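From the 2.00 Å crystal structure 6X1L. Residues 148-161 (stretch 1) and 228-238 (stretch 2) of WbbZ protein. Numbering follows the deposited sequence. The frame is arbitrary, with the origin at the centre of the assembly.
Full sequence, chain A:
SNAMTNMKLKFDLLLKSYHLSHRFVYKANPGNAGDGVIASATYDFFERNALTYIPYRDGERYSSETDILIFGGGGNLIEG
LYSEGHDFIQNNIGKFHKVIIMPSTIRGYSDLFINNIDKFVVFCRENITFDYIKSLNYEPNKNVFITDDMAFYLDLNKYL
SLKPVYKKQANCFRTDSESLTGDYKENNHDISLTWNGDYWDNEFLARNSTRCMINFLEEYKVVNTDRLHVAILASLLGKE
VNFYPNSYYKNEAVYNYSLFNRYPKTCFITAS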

# COMPACT_ATOMS: atom_id res chain seq x y z
N ASP A 148 10.31 22.03 9.86
CA ASP A 148 9.17 21.12 9.81
C ASP A 148 9.60 19.72 9.39
O ASP A 148 10.56 19.53 8.65
CB ASP A 148 8.11 21.64 8.84
CG ASP A 148 7.35 22.83 9.39
OD1 ASP A 148 6.98 22.81 10.58
OD2 ASP A 148 7.13 23.80 8.63
N ASP A 149 8.86 18.73 9.90
CA ASP A 149 8.95 17.37 9.37
C ASP A 149 8.90 17.40 7.85
O ASP A 149 8.25 18.26 7.25
CB ASP A 149 7.81 16.52 9.92
CG ASP A 149 7.84 15.08 9.41
OD1 ASP A 149 8.53 14.23 10.01
OD2 ASP A 149 7.15 14.79 8.40
N MSE A 150 9.63 16.48 7.22
CA MSE A 150 9.73 16.45 5.76
C MSE A 150 8.37 16.38 5.07
O MSE A 150 8.20 16.96 3.99
CB MSE A 150 10.59 15.26 5.30
CG MSE A 150 12.06 15.35 5.67
SE MSE A 150 12.94 16.97 4.99
CE MSE A 150 12.76 16.67 3.08
N ALA A 151 7.40 15.70 5.69
CA ALA A 151 6.11 15.49 5.04
C ALA A 151 5.42 16.80 4.68
O ALA A 151 4.59 16.82 3.77
CB ALA A 151 5.19 14.64 5.92
N PHE A 152 5.75 17.90 5.35
CA PHE A 152 5.17 19.17 4.91
C PHE A 152 5.72 19.61 3.56
O PHE A 152 5.11 20.47 2.92
CB PHE A 152 5.39 20.23 5.99
CG PHE A 152 4.67 19.93 7.27
CD1 PHE A 152 3.33 20.27 7.43
CD2 PHE A 152 5.30 19.25 8.30
CE1 PHE A 152 2.65 19.97 8.60
CE2 PHE A 152 4.63 18.95 9.47
CZ PHE A 152 3.30 19.31 9.62
N TYR A 153 6.81 19.00 3.09
CA TYR A 153 7.34 19.24 1.75
C TYR A 153 6.67 18.40 0.68
O TYR A 153 7.07 18.48 -0.49
CB TYR A 153 8.85 18.97 1.71
CG TYR A 153 9.72 20.12 2.17
CD1 TYR A 153 10.14 21.10 1.27
CD2 TYR A 153 10.13 20.21 3.49
CE1 TYR A 153 10.93 22.15 1.68
CE2 TYR A 153 10.93 21.26 3.91
CZ TYR A 153 11.33 22.22 3.00
OH TYR A 153 12.12 23.27 3.41
N LEU A 154 5.67 17.59 1.03
CA LEU A 154 5.07 16.68 0.06
C LEU A 154 4.42 17.46 -1.07
O LEU A 154 3.61 18.37 -0.84
CB LEU A 154 4.04 15.79 0.77
CG LEU A 154 3.49 14.58 0.00
CD1 LEU A 154 4.55 13.51 -0.14
CD2 LEU A 154 2.27 14.04 0.73
N ASP A 155 4.77 17.10 -2.31
CA ASP A 155 4.17 17.70 -3.50
C ASP A 155 2.78 17.08 -3.70
O ASP A 155 2.56 16.20 -4.53
CB ASP A 155 5.06 17.48 -4.72
CG ASP A 155 4.56 18.19 -5.95
OD1 ASP A 155 3.60 18.99 -5.83
OD2 ASP A 155 5.11 17.95 -7.04
N LEU A 156 1.82 17.60 -2.93
CA LEU A 156 0.57 16.90 -2.66
C LEU A 156 -0.23 16.60 -3.92
O LEU A 156 -0.89 15.56 -4.00
CB LEU A 156 -0.27 17.71 -1.68
CG LEU A 156 -1.57 17.11 -1.15
CD1 LEU A 156 -1.28 15.82 -0.39
CD2 LEU A 156 -2.30 18.11 -0.28
N ASN A 157 -0.18 17.48 -4.92
CA ASN A 157 -1.12 17.37 -6.03
C ASN A 157 -0.86 16.16 -6.93
O ASN A 157 -1.76 15.75 -7.67
CB ASN A 157 -1.11 18.65 -6.86
CG ASN A 157 -1.84 19.79 -6.17
OD1 ASN A 157 -1.30 20.45 -5.30
ND2 ASN A 157 -3.10 20.01 -6.56
N LYS A 158 0.34 15.58 -6.88
CA LYS A 158 0.61 14.40 -7.68
C LYS A 158 0.23 13.11 -6.97
O LYS A 158 0.35 12.03 -7.56
CB LYS A 158 2.08 14.35 -8.11
CG LYS A 158 3.06 14.09 -6.99
CD LYS A 158 4.47 14.08 -7.54
CE LYS A 158 5.49 13.84 -6.45
NZ LYS A 158 6.88 13.84 -6.99
N TYR A 159 -0.24 13.19 -5.72
CA TYR A 159 -0.71 12.04 -4.97
C TYR A 159 -2.23 11.95 -4.90
O TYR A 159 -2.76 10.89 -4.53
CB TYR A 159 -0.16 12.07 -3.54
CG TYR A 159 1.35 12.09 -3.45
CD1 TYR A 159 2.06 13.29 -3.53
CD2 TYR A 159 2.06 10.91 -3.28
CE1 TYR A 159 3.43 13.31 -3.45
CE2 TYR A 159 3.45 10.92 -3.19
CZ TYR A 159 4.13 12.13 -3.28
OH TYR A 159 5.50 12.15 -3.20
N LEU A 160 -2.94 13.02 -5.23
CA LEU A 160 -4.38 13.09 -4.99
C LEU A 160 -5.14 12.26 -6.01
O LEU A 160 -4.77 12.18 -7.19
CB LEU A 160 -4.86 14.54 -5.04
CG LEU A 160 -4.20 15.50 -4.05
CD1 LEU A 160 -4.73 16.92 -4.22
CD2 LEU A 160 -4.38 15.03 -2.62
N SER A 161 -6.22 11.63 -5.55
CA SER A 161 -7.17 10.98 -6.45
C SER A 161 -8.33 11.89 -6.83
O SER A 161 -8.98 11.64 -7.85
CB SER A 161 -7.72 9.70 -5.82
OG SER A 161 -8.58 10.00 -4.73
N LEU A 228 1.06 10.14 13.78
CA LEU A 228 1.53 11.47 13.40
C LEU A 228 1.29 11.76 11.92
O LEU A 228 0.69 12.78 11.57
CB LEU A 228 3.02 11.60 13.72
CG LEU A 228 3.65 12.93 13.33
CD1 LEU A 228 2.94 14.08 14.03
CD2 LEU A 228 5.14 12.93 13.67
N HIS A 229 1.73 10.87 11.04
CA HIS A 229 1.67 11.20 9.63
C HIS A 229 0.30 10.98 9.01
O HIS A 229 0.04 11.53 7.94
CB HIS A 229 2.77 10.44 8.89
CG HIS A 229 4.13 11.01 9.15
ND1 HIS A 229 4.90 10.62 10.22
CD2 HIS A 229 4.82 11.99 8.52
CE1 HIS A 229 6.02 11.32 10.22
NE2 HIS A 229 6.00 12.16 9.20
N VAL A 230 -0.58 10.22 9.66
CA VAL A 230 -1.99 10.31 9.32
C VAL A 230 -2.51 11.72 9.62
O VAL A 230 -3.17 12.35 8.79
CB VAL A 230 -2.80 9.25 10.08
CG1 VAL A 230 -4.30 9.46 9.85
CG2 VAL A 230 -2.38 7.85 9.65
N ALA A 231 -2.19 12.23 10.81
CA ALA A 231 -2.61 13.58 11.16
C ALA A 231 -2.03 14.61 10.20
O ALA A 231 -2.72 15.55 9.79
CB ALA A 231 -2.21 13.90 12.60
N ILE A 232 -0.75 14.45 9.83
CA ILE A 232 -0.13 15.38 8.90
C ILE A 232 -0.80 15.31 7.53
O ILE A 232 -1.16 16.34 6.95
CB ILE A 232 1.39 15.12 8.82
CG1 ILE A 232 2.09 15.63 10.08
CG2 ILE A 232 1.98 15.78 7.58
CD1 ILE A 232 3.55 15.29 10.15
N LEU A 233 -0.98 14.10 7.00
CA LEU A 233 -1.60 13.95 5.69
C LEU A 233 -3.00 14.55 5.68
O LEU A 233 -3.35 15.32 4.78
CB LEU A 233 -1.67 12.47 5.30
CG LEU A 233 -0.40 11.77 4.82
CD1 LEU A 233 -0.72 10.33 4.48
CD2 LEU A 233 0.20 12.50 3.62
N ALA A 234 -3.82 14.22 6.68
CA ALA A 234 -5.16 14.78 6.75
C ALA A 234 -5.13 16.30 6.90
O ALA A 234 -6.01 16.98 6.36
CB ALA A 234 -5.93 14.14 7.91
N SER A 235 -4.12 16.84 7.60
CA SER A 235 -3.99 18.29 7.71
C SER A 235 -3.66 18.91 6.37
O SER A 235 -4.21 19.97 6.02
CB SER A 235 -2.91 18.64 8.74
OG SER A 235 -3.30 18.25 10.05
N LEU A 236 -2.75 18.30 5.61
CA LEU A 236 -2.48 18.76 4.25
C LEU A 236 -3.73 18.72 3.38
O LEU A 236 -3.92 19.58 2.51
CB LEU A 236 -1.38 17.90 3.61
CG LEU A 236 -0.01 17.91 4.29
CD1 LEU A 236 0.97 17.06 3.51
CD2 LEU A 236 0.50 19.34 4.42
N LEU A 237 -4.60 17.73 3.61
CA LEU A 237 -5.84 17.61 2.85
C LEU A 237 -6.91 18.59 3.30
O LEU A 237 -8.00 18.61 2.71
CB LEU A 237 -6.38 16.18 2.97
CG LEU A 237 -5.48 15.08 2.38
CD1 LEU A 237 -6.02 13.70 2.74
CD2 LEU A 237 -5.37 15.24 0.88
N GLY A 238 -6.65 19.41 4.32
CA GLY A 238 -7.65 20.33 4.81
C GLY A 238 -8.78 19.68 5.57
O GLY A 238 -9.85 20.27 5.69

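Stretch 1 is an irregular segment carrying two short 3-10 turns, 150-153 and 156-158, and it lies against the helix formed by residues 228-236. The backbones come closest at Ala-151 and Ile-232, whose CA atoms are 7.3 Å apart, and together the two stretches bury 500 Å², with aliphatic residues contributing most of the covered area.

The polar anchor comes first. Asp-149 points toward the helix and accepts a hydrogen bond from His-229, with NE2 of the histidine 3.0 Å from OD2 of the aspartate; a second, weak bond from His-229 NE2 to Asp-149 OD1 spans 3.4 Å. The same OD2 of Asp-149 also accepts a hydrogen bond from the backbone N of Ala-151 at 2.9 Å, so one carboxylate oxygen ties the start of the 3-10 turn to the helix. The next side chain, selenomethionine Met-150, leads away and makes no contact with the helix.

Ala-151 also faces the helix. Its small CB sits at the edge of the His-229 ring, 3.7 Å from CD2 of His-229, and 3.8 Å from CG2 of Ile-232. Phe-152 starts sideways, but its ring swings nearer: Ile-232 CG2 lies over one face, while CE2 of Phe-152 approaches CD1 of Ile-232 to 3.9 Å. Tyr-153 points away.

Beyond the first turn the contacts are between leucines, apolar methyl and methylene groups that pack by van der Waals contact and exclude water, with no polar partner needed. CD2 of Leu-154 meets CD2 of Leu-233 at 3.9 Å. Leu-156 packs at the helix end, its CD2 lying 4.0 Å from CB of Leu-236. Leu-236 is the most extensively covered residue of the contact, reached by Ala-151, Phe-152, Leu-154 and Leu-156. Finally Leu-160 places CD2 3.6 Å from CD2 of Leu-237, just before Gly-238, whose positive phi completes a Schellman motif.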